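Oxidoreductase, FMN-binding (PDB 2GQ8) binds FMN and probably works as an Old Yellow Enzyme-like flavin oxidoreductase that acts on CH-CH groups with NADH or NADPH. Local coordinates at residues I54-T59 against I97-W102; G67-P72 against K130-N135; N184-N189 against T239-V244. All coordinates share one frame; numbering follows the deposited sequence.

Contact 1. Residues I54-T59 against I97-W102. With FMN (flavin mononucleotide), chain E; AC6 (p-hydroxyacetophenone), chain D.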
# COMPACT_ATOMS: atom_id res chain seq x y z
N ILE A 54 -3.54 5.48 -9.49
CA ILE A 54 -2.82 4.22 -9.38
C ILE A 54 -1.91 4.39 -8.18
O ILE A 54 -1.25 5.42 -8.03
CB ILE A 54 -1.92 3.95 -10.61
CG1 ILE A 54 -2.79 3.58 -11.82
CG2 ILE A 54 -0.92 2.81 -10.29
CD1 ILE A 54 -1.99 3.34 -13.10
N VAL A 55 -1.89 3.39 -7.30
CA VAL A 55 -0.98 3.41 -6.17
C VAL A 55 -0.03 2.27 -6.52
O VAL A 55 -0.46 1.16 -6.83
CB VAL A 55 -1.68 3.08 -4.83
CG1 VAL A 55 -0.64 3.11 -3.70
CG2 VAL A 55 -2.79 4.08 -4.54
N SER A 56 1.27 2.55 -6.54
CA SER A 56 2.23 1.52 -6.90
C SER A 56 2.30 0.42 -5.87
O SER A 56 1.90 0.60 -4.72
CB SER A 56 3.63 2.11 -7.03
OG SER A 56 4.26 2.20 -5.75
N GLU A 57 2.80 -0.73 -6.30
CA GLU A 57 3.04 -1.85 -5.40
C GLU A 57 4.00 -1.32 -4.34
O GLU A 57 4.72 -0.34 -4.57
CB GLU A 57 3.74 -2.96 -6.18
CG GLU A 57 5.03 -2.47 -6.83
CD GLU A 57 5.37 -3.24 -8.08
OE1 GLU A 57 6.05 -4.28 -7.98
OE2 GLU A 57 4.93 -2.81 -9.17
N GLY A 58 4.02 -1.96 -3.18
CA GLY A 58 4.93 -1.52 -2.14
C GLY A 58 6.35 -1.44 -2.67
O GLY A 58 6.80 -2.32 -3.41
N THR A 59 7.05 -0.37 -2.35
CA THR A 59 8.43 -0.24 -2.79
C THR A 59 9.26 0.06 -1.53
O THR A 59 9.03 1.04 -0.82
CB THR A 59 8.56 0.85 -3.90
OG1 THR A 59 9.92 0.94 -4.33
CG2 THR A 59 8.06 2.21 -3.43
N ILE A 97 -0.23 8.88 -10.22
CA ILE A 97 0.33 7.69 -9.60
C ILE A 97 1.11 8.04 -8.33
O ILE A 97 1.92 8.97 -8.33
CB ILE A 97 1.23 6.90 -10.61
CG1 ILE A 97 1.81 5.66 -9.94
CG2 ILE A 97 2.33 7.80 -11.16
CD1 ILE A 97 2.41 4.65 -10.91
N PHE A 98 0.82 7.32 -7.25
CA PHE A 98 1.49 7.52 -5.97
C PHE A 98 2.36 6.31 -5.68
O PHE A 98 1.99 5.19 -6.00
CB PHE A 98 0.46 7.66 -4.84
CG PHE A 98 -0.06 9.06 -4.62
CD1 PHE A 98 -0.33 9.90 -5.70
CD2 PHE A 98 -0.30 9.52 -3.33
CE1 PHE A 98 -0.84 11.20 -5.48
CE2 PHE A 98 -0.81 10.81 -3.11
CZ PHE A 98 -1.08 11.64 -4.19
N ALA A 99 3.52 6.54 -5.06
CA ALA A 99 4.41 5.43 -4.71
C ALA A 99 4.10 4.96 -3.30
O ALA A 99 4.04 5.77 -2.38
CB ALA A 99 5.86 5.89 -4.79
N GLN A 100 3.89 3.65 -3.10
CA GLN A 100 3.62 3.18 -1.74
C GLN A 100 4.94 2.88 -1.05
O GLN A 100 5.59 1.87 -1.35
CB GLN A 100 2.75 1.92 -1.72
CG GLN A 100 2.41 1.52 -0.27
CD GLN A 100 1.68 0.21 -0.13
OE1 GLN A 100 2.19 -0.85 -0.50
NE2 GLN A 100 0.47 0.27 0.43
N LEU A 101 5.32 3.76 -0.13
CA LEU A 101 6.58 3.59 0.61
C LEU A 101 6.41 2.47 1.62
O LEU A 101 5.54 2.53 2.50
CB LEU A 101 6.94 4.90 1.31
CG LEU A 101 7.03 6.08 0.33
CD1 LEU A 101 7.55 7.30 1.07
CD2 LEU A 101 7.94 5.73 -0.85
N TRP A 102 7.28 1.49 1.51
CA TRP A 102 7.17 0.27 2.31
C TRP A 102 8.31 -0.12 3.24
O TRP A 102 9.48 -0.04 2.88
CB TRP A 102 6.97 -0.86 1.30
CG TRP A 102 6.34 -2.13 1.78
CD1 TRP A 102 5.63 -2.34 2.93
CD2 TRP A 102 6.26 -3.35 1.03
NE1 TRP A 102 5.10 -3.61 2.93
CE2 TRP A 102 5.48 -4.25 1.77
CE3 TRP A 102 6.78 -3.76 -0.21
CZ2 TRP A 102 5.18 -5.54 1.32
CZ3 TRP A 102 6.49 -5.04 -0.66
CH2 TRP A 102 5.70 -5.92 0.10
N1 FMN E . -1.61 -4.04 -0.38
C2 FMN E . -0.67 -3.02 -0.07
O2 FMN E . -0.92 -2.13 0.67
N3 FMN E . 0.63 -3.15 -0.64
C4 FMN E . 0.93 -3.95 -1.69
O4 FMN E . 2.23 -4.20 -2.09
C4A FMN E . 0.03 -5.17 -1.92
N5 FMN E . 0.40 -6.28 -2.63
C5A FMN E . -0.61 -7.09 -3.06
C6 FMN E . -0.17 -8.19 -4.03
C7 FMN E . -1.22 -9.02 -4.56
C7M FMN E . -0.86 -9.89 -5.76
C8 FMN E . -2.62 -8.79 -4.33
C8M FMN E . -3.90 -9.54 -4.78
C9 FMN E . -3.01 -7.88 -3.31
C9A FMN E . -2.00 -6.99 -2.58
N10 FMN E . -2.26 -5.88 -1.70
C10 FMN E . -1.32 -4.95 -1.30
C1' FMN E . -3.63 -5.69 -1.17
C2' FMN E . -4.44 -4.92 -2.22
O2' FMN E . -4.00 -3.57 -2.36
C3' FMN E . -5.94 -4.93 -1.86
O3' FMN E . -6.16 -4.18 -0.64
C4' FMN E . -6.58 -6.29 -1.75
O4' FMN E . -6.22 -7.13 -2.88
C5' FMN E . -8.08 -6.31 -1.54
O5' FMN E . -8.76 -5.78 -2.69
P FMN E . -9.41 -6.75 -3.78
O1P FMN E . -8.31 -7.47 -4.50
O2P FMN E . -10.38 -7.67 -3.08
O3P FMN E . -10.18 -5.75 -4.71
C1 AC6 D . 0.61 -6.09 1.40
C2 AC6 D . -0.48 -7.19 1.19
C3 AC6 D . -0.01 -8.24 0.41
C4 AC6 D . 1.31 -8.40 -0.08
C5 AC6 D . 2.20 -7.33 0.12
C6 AC6 D . 1.89 -6.16 0.84
O1 AC6 D . 0.06 -5.06 2.05
O2 AC6 D . 0.96 -10.56 -0.89
C7 AC6 D . 1.92 -9.53 -0.72
C8 AC6 D . 3.29 -9.96 -1.23
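The indole of Trp-102 lies against the backbone of Gly-58, its CE3 coming within 3.4 Å of Gly-58 C. FMN O4 lies over one face of the indole. The ring atoms CZ2 and CH2 reach the p-hydroxyacetophenone obliquely, with CZ2 3.4 Å from its C6. His-181 stacks on the same indole, and Tyr-186 meets it edge-to-face. Gly-58 has no side chain, and a CB there would run into Trp-102 CE3.

The second flat group is the amide of Gln-100. It grips the pyrimidine end of the flavin with two bonds. NE2 donates almost straight to FMN O2 (2.8 Å, 175° at the hydrogen). OE1 accepts from FMN N3 over a more bent path (137°). CG stands anti to the backbone N (chi1 -176°) and the chain beyond is extended, which carries the amide out to the flavin. NE2 has a second partner in Glu-179, which helps fix the turn of the amide. Gly-58 N adds a bond to FMN O4.

The two segments are neighbouring parallel strands of the eight-stranded TIM barrel. Helix 77-93 joins them in a beta-alpha-beta unit, and their C-terminal ends carry the flavin. Phe-98 N bonds to Ile-54 O, and Ser-56 N to Phe-98 O. The regular ladder is then interrupted. Ser-56 OG accepts from Gln-100 N at 3.0 Å and donates to Glu-57 O. Backbone pairing resumes with Thr-59 N to Gln-100 O and Trp-102 N to Thr-59 O. Near the start of the strands, Ile-54 CG2 packs 3.9 Å from Ile-97 CD1.

Contact 2. Residues G67-P72 against K130-N135. With AC6 (p-hydroxyacetophenone), chain D.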
# COMPACT_ATOMS: atom_id res chain seq x y z
N GLY A 67 10.54 -7.33 2.25
CA GLY A 67 10.02 -8.56 2.82
C GLY A 67 9.83 -9.71 1.85
O GLY A 67 9.74 -10.87 2.27
N TYR A 68 9.78 -9.41 0.55
CA TYR A 68 9.56 -10.43 -0.47
C TYR A 68 10.55 -10.30 -1.60
O TYR A 68 11.01 -9.21 -1.93
CB TYR A 68 8.14 -10.31 -1.02
CG TYR A 68 7.08 -10.30 0.06
CD1 TYR A 68 6.40 -11.47 0.41
CD2 TYR A 68 6.81 -9.14 0.77
CE1 TYR A 68 5.48 -11.47 1.45
CE2 TYR A 68 5.90 -9.13 1.81
CZ TYR A 68 5.24 -10.29 2.14
OH TYR A 68 4.37 -10.26 3.19
N ALA A 69 10.87 -11.43 -2.23
CA ALA A 69 11.81 -11.43 -3.33
C ALA A 69 11.36 -10.59 -4.52
O ALA A 69 10.17 -10.51 -4.84
CB ALA A 69 12.07 -12.85 -3.79
N TRP A 70 12.33 -9.93 -5.14
CA TRP A 70 12.11 -9.15 -6.36
C TRP A 70 11.16 -7.96 -6.33
O TRP A 70 10.64 -7.58 -7.37
CB TRP A 70 11.69 -10.10 -7.49
CG TRP A 70 12.46 -11.40 -7.47
CD1 TRP A 70 13.82 -11.56 -7.44
CD2 TRP A 70 11.90 -12.72 -7.46
NE1 TRP A 70 14.14 -12.90 -7.41
CE2 TRP A 70 12.99 -13.63 -7.42
CE3 TRP A 70 10.60 -13.22 -7.48
CZ2 TRP A 70 12.80 -15.02 -7.40
CZ3 TRP A 70 10.41 -14.60 -7.46
CH2 TRP A 70 11.51 -15.48 -7.42
N THR A 71 10.93 -7.37 -5.16
CA THR A 71 10.08 -6.19 -5.10
C THR A 71 10.98 -5.00 -5.41
O THR A 71 12.16 -4.98 -5.05
CB THR A 71 9.39 -6.02 -3.71
OG1 THR A 71 10.38 -5.89 -2.67
CG2 THR A 71 8.51 -7.25 -3.41
N PRO A 72 10.45 -3.99 -6.10
CA PRO A 72 11.22 -2.79 -6.46
C PRO A 72 11.53 -1.87 -5.29
O PRO A 72 10.67 -1.60 -4.46
CB PRO A 72 10.33 -2.11 -7.49
CG PRO A 72 8.94 -2.44 -6.96
CD PRO A 72 9.07 -3.90 -6.62
N LYS A 130 4.17 -16.32 6.37
CA LYS A 130 5.25 -16.70 5.48
C LYS A 130 5.48 -15.62 4.44
O LYS A 130 4.58 -14.84 4.12
CB LYS A 130 4.92 -18.01 4.76
CG LYS A 130 4.75 -19.21 5.67
CD LYS A 130 4.47 -20.47 4.87
CE LYS A 130 4.33 -21.68 5.78
NZ LYS A 130 4.00 -22.91 5.00
N VAL A 131 6.70 -15.55 3.93
CA VAL A 131 7.03 -14.61 2.87
C VAL A 131 7.73 -15.50 1.86
O VAL A 131 7.76 -16.72 2.03
CB VAL A 131 7.99 -13.47 3.34
CG1 VAL A 131 7.28 -12.60 4.38
CG2 VAL A 131 9.27 -14.05 3.92
N PHE A 132 8.25 -14.93 0.78
CA PHE A 132 8.96 -15.76 -0.18
C PHE A 132 10.30 -15.14 -0.52
O PHE A 132 10.47 -13.92 -0.50
CB PHE A 132 8.11 -16.05 -1.43
CG PHE A 132 7.64 -14.82 -2.17
CD1 PHE A 132 8.50 -14.12 -3.02
CD2 PHE A 132 6.32 -14.41 -2.07
CE1 PHE A 132 8.04 -13.02 -3.75
CE2 PHE A 132 5.85 -13.31 -2.80
CZ PHE A 132 6.71 -12.62 -3.64
N VAL A 133 11.26 -16.00 -0.81
CA VAL A 133 12.61 -15.56 -1.13
C VAL A 133 13.07 -16.15 -2.46
O VAL A 133 12.39 -17.00 -3.04
CB VAL A 133 13.60 -16.01 -0.03
CG1 VAL A 133 13.18 -15.43 1.32
CG2 VAL A 133 13.65 -17.53 0.03
N ASP A 134 14.22 -15.68 -2.92
CA ASP A 134 14.81 -16.16 -4.17
C ASP A 134 15.67 -17.36 -3.78
O ASP A 134 16.59 -17.23 -2.96
CB ASP A 134 15.69 -15.06 -4.77
CG ASP A 134 16.21 -15.42 -6.15
OD1 ASP A 134 16.39 -16.63 -6.41
OD2 ASP A 134 16.46 -14.50 -6.95
N ASN A 135 15.39 -18.52 -4.35
CA ASN A 135 16.15 -19.73 -4.02
C ASN A 135 16.87 -20.37 -5.21
O ASN A 135 16.90 -21.59 -5.33
CB ASN A 135 15.23 -20.77 -3.39
CG ASN A 135 14.13 -21.24 -4.34
OD1 ASN A 135 14.15 -20.91 -5.52
ND2 ASN A 135 13.19 -22.01 -3.82
C1 AC6 D . 0.61 -6.09 1.40
C2 AC6 D . -0.48 -7.19 1.19
C3 AC6 D . -0.01 -8.24 0.41
C4 AC6 D . 1.31 -8.40 -0.08
C5 AC6 D . 2.20 -7.33 0.12
C6 AC6 D . 1.89 -6.16 0.84
O1 AC6 D . 0.06 -5.06 2.05
O2 AC6 D . 0.96 -10.56 -0.89
C7 AC6 D . 1.92 -9.53 -0.72
C8 AC6 D . 3.29 -9.96 -1.23
O HOH W 1 3.37 -12.45 4.15
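Segment 67-72 turns tightly beside segment 130-135, and the touching parts run 32° apart. A type II beta turn spans Tyr-68 to Thr-71. One backbone bond crosses the contact, from Ala-69 N to Phe-132 O (3.1 Å). It is bent. In the TIM-barrel fold, 67-72 belongs to the loop between strand 53-60 and helix 77-93. Strand 130-133 forms a two-stranded antiparallel hairpin with 141-144. The contact therefore ties a barrel loop to this hairpin beside the ligand pocket.

The Tyr-68 ring is held between the ligand and the hairpin. The methyl C8 of p-hydroxyacetophenone sits over the centre of one ring face, 3.7 Å above its plane. Tyr-68 CE1 touches Val-131 CG1 at 3.6 Å. Tyr-68 CB lies over the face of the Phe-132 ring in a CH-pi contact, while the two rings meet obliquely with planes at 58°. Phe-132 CG takes the position between its backbone N and carbonyl carbon (chi1 58°), which sets the ring face against Tyr-68 CB and its edge toward Ala-69 O. Tyr-68 OH bonds to Tyr-186 OH. It also donates to a water at 2.6 Å, and that water donates to Lys-130 O. With a leucine in place of Tyr-68, the water and Tyr-186 OH would probably each lose a partner and the ligand methyl its flat ring cover.

Ala-69 CB lies over the indole of Trp-70 and also touches Phe-132 CD1. At the outer end the indole edge faces Asp-134. Trp-70 NE1 donates to Asp-134 OD2 at 2.9 Å, with the oxygen near the indole plane and the nitrogen above the carboxylate plane.

Contact 3. Residues N184-N189 against T239-V244. With AC6 (p-hydroxyacetophenone), chain D; FMN (flavin mononucleotide), chain E.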
# COMPACT_ATOMS: atom_id res chain seq x y z
N ASN A 184 -1.67 -3.74 6.75
CA ASN A 184 -1.42 -5.16 6.56
C ASN A 184 -0.30 -5.83 7.33
O ASN A 184 0.42 -6.68 6.81
CB ASN A 184 -1.29 -5.43 5.07
CG ASN A 184 -2.52 -4.98 4.31
OD1 ASN A 184 -3.59 -4.83 4.89
ND2 ASN A 184 -2.38 -4.76 3.01
N GLY A 185 -0.18 -5.44 8.60
CA GLY A 185 0.79 -6.03 9.49
C GLY A 185 2.24 -5.68 9.30
O GLY A 185 3.11 -6.34 9.86
N TYR A 186 2.53 -4.64 8.52
CA TYR A 186 3.92 -4.29 8.32
C TYR A 186 4.49 -3.41 9.43
O TYR A 186 3.86 -3.27 10.47
CB TYR A 186 4.11 -3.74 6.91
CG TYR A 186 3.82 -4.84 5.91
CD1 TYR A 186 2.70 -4.79 5.08
CD2 TYR A 186 4.62 -5.99 5.85
CE1 TYR A 186 2.38 -5.85 4.24
CE2 TYR A 186 4.31 -7.05 5.01
CZ TYR A 186 3.18 -6.98 4.20
OH TYR A 186 2.84 -8.04 3.39
N LEU A 187 5.68 -2.84 9.24
CA LEU A 187 6.32 -2.09 10.32
C LEU A 187 5.49 -1.11 11.15
O LEU A 187 5.40 -1.26 12.37
CB LEU A 187 7.58 -1.36 9.83
CG LEU A 187 8.36 -0.69 10.99
CD1 LEU A 187 8.75 -1.74 12.03
CD2 LEU A 187 9.59 0.02 10.45
N ILE A 188 4.90 -0.11 10.52
CA ILE A 188 4.14 0.85 11.31
C ILE A 188 2.96 0.17 12.01
O ILE A 188 2.64 0.50 13.16
CB ILE A 188 3.69 2.04 10.44
CG1 ILE A 188 4.94 2.74 9.87
CG2 ILE A 188 2.89 3.05 11.27
CD1 ILE A 188 4.66 3.91 8.96
N ASN A 189 2.33 -0.78 11.33
CA ASN A 189 1.19 -1.51 11.88
C ASN A 189 1.65 -2.29 13.12
O ASN A 189 0.89 -2.50 14.06
CB ASN A 189 0.65 -2.48 10.83
CG ASN A 189 -0.79 -2.90 11.08
OD1 ASN A 189 -1.30 -2.86 12.21
ND2 ASN A 189 -1.45 -3.34 10.03
N THR A 239 -6.18 -9.11 10.15
CA THR A 239 -5.11 -9.56 11.03
C THR A 239 -4.25 -10.65 10.40
O THR A 239 -3.45 -11.29 11.09
CB THR A 239 -5.69 -10.14 12.33
OG1 THR A 239 -6.57 -11.22 11.99
CG2 THR A 239 -6.46 -9.08 13.10
N LEU A 240 -4.42 -10.85 9.10
CA LEU A 240 -3.71 -11.89 8.37
C LEU A 240 -2.20 -12.00 8.61
O LEU A 240 -1.69 -13.12 8.77
CB LEU A 240 -3.97 -11.73 6.87
CG LEU A 240 -3.48 -12.87 5.98
CD1 LEU A 240 -4.10 -14.19 6.42
CD2 LEU A 240 -3.85 -12.57 4.54
N ASN A 241 -1.49 -10.88 8.62
CA ASN A 241 -0.05 -10.92 8.83
C ASN A 241 0.41 -10.88 10.29
O ASN A 241 1.57 -10.61 10.59
CB ASN A 241 0.66 -9.81 8.04
CG ASN A 241 0.91 -10.21 6.60
OD1 ASN A 241 1.20 -11.37 6.31
ND2 ASN A 241 0.82 -9.25 5.68
N GLY A 242 -0.52 -11.16 11.20
CA GLY A 242 -0.15 -11.23 12.61
C GLY A 242 -0.31 -10.04 13.53
O GLY A 242 0.10 -10.12 14.68
N THR A 243 -0.89 -8.95 13.04
CA THR A 243 -1.08 -7.79 13.91
C THR A 243 -2.55 -7.68 14.29
O THR A 243 -3.43 -7.58 13.44
CB THR A 243 -0.63 -6.48 13.24
OG1 THR A 243 -1.30 -6.31 11.99
CG2 THR A 243 0.88 -6.48 13.03
N VAL A 244 -2.79 -7.68 15.60
CA VAL A 244 -4.14 -7.58 16.13
C VAL A 244 -4.15 -6.48 17.18
O VAL A 244 -3.22 -6.38 17.98
CB VAL A 244 -4.57 -8.90 16.80
CG1 VAL A 244 -6.00 -8.79 17.31
CG2 VAL A 244 -4.44 -10.06 15.82
C1 AC6 D . 0.61 -6.09 1.40
C2 AC6 D . -0.48 -7.19 1.19
C3 AC6 D . -0.01 -8.24 0.41
C4 AC6 D . 1.31 -8.40 -0.08
C5 AC6 D . 2.20 -7.33 0.12
C6 AC6 D . 1.89 -6.16 0.84
O1 AC6 D . 0.06 -5.06 2.05
O2 AC6 D . 0.96 -10.56 -0.89
C7 AC6 D . 1.92 -9.53 -0.72
C8 AC6 D . 3.29 -9.96 -1.23
N1 FMN E . -1.61 -4.04 -0.38
C2 FMN E . -0.67 -3.02 -0.07
O2 FMN E . -0.92 -2.13 0.67
N3 FMN E . 0.63 -3.15 -0.64
C4 FMN E . 0.93 -3.95 -1.69
O4 FMN E . 2.23 -4.20 -2.09
C4A FMN E . 0.03 -5.17 -1.92
N5 FMN E . 0.40 -6.28 -2.63
C5A FMN E . -0.61 -7.09 -3.06
C6 FMN E . -0.17 -8.19 -4.03
C7 FMN E . -1.22 -9.02 -4.56
C7M FMN E . -0.86 -9.89 -5.76
C8 FMN E . -2.62 -8.79 -4.33
C8M FMN E . -3.90 -9.54 -4.78
C9 FMN E . -3.01 -7.88 -3.31
C9A FMN E . -2.00 -6.99 -2.58
N10 FMN E . -2.26 -5.88 -1.70
C10 FMN E . -1.32 -4.95 -1.30
C1' FMN E . -3.63 -5.69 -1.17
C2' FMN E . -4.44 -4.92 -2.22
O2' FMN E . -4.00 -3.57 -2.36
C3' FMN E . -5.94 -4.93 -1.86
O3' FMN E . -6.16 -4.18 -0.64
C4' FMN E . -6.58 -6.29 -1.75
O4' FMN E . -6.22 -7.13 -2.88
C5' FMN E . -8.08 -6.31 -1.54
O5' FMN E . -8.76 -5.78 -2.69
P FMN E . -9.41 -6.75 -3.78
O1P FMN E . -8.31 -7.47 -4.50
O2P FMN E . -10.38 -7.67 -3.08
O3P FMN E . -10.18 -5.75 -4.71
O HOH W 2 3.05 -8.66 11.49
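Gly-185 and Asn-241 bring the two backbones together, with their CA atoms 5.0 Å apart, and a type I beta turn from Thr-239 to Gly-242 presents Asn-241. The amide of Asn-241 points at the other segment. Its ND2 donates to Asn-184 O at 2.8 Å, along a nearly straight path. The acceptor lies close to the amide plane of Asn-241, and the donor is tilted 26° from the carbonyl plane of Asn-184.

Asn-184 turns its own side chain to the ligand. Its ND2 donates to O1 of p-hydroxyacetophenone at 2.6 Å, again almost straight (172°). CG lies beside the backbone N (chi1 -57°), and this directs the amide into the pocket, where ND2 is also 3.6 Å from FMN N1. His-181 bonds to the ligand as well. Asn-241 thus acts from the second shell, holding the backbone of a residue that binds the ligand.

Both segments follow strands of the TIM barrel: 184-189 comes after strand 177-181 and enters helix 187-192, while 239-244 is a loop after strand 230-234. The Tyr-186 ring meets ligand O1 at its edge, in the ring plane, with CE1 3.3 Å from that oxygen. Asn-184 O lies over one face of the same ring.

Gly-185 has positive phi, and a CB here would clash with Asn-241 CB. Thr-243 closes over it, with OG1 3.3 Å and CG2 3.6 Å from Gly-185 CA. A water bridges the backbones, donating to Gly-185 O and to Asn-241 O (2.6 Å).

Overall arrangement
The three contacts meet at the bound p-hydroxyacetophenone, though their centres lie about 17 to 18 Å apart. Contact 1 is part of the barrel wall and, like contact 3, also touches FMN. Contacts 2 and 3 lie beyond the barrel strands: a loop against a hairpin strand, and the start of a helix against a loop. Trp-102 packs against both: its CH2 is 3.5 Å from Tyr-68 CD2, and its NE1 is 3.4 Å from Tyr-186 CD1. Tyr-68 OH and Tyr-186 OH, 2.7 Å apart, join contacts 2 and 3. Thr-59 OG1 probably bonds to Pro-72 O at 2.6 Å, tying strand 54-59 to segment 67-72. Trp-102, Tyr-68 and Tyr-186 all touch the ligand.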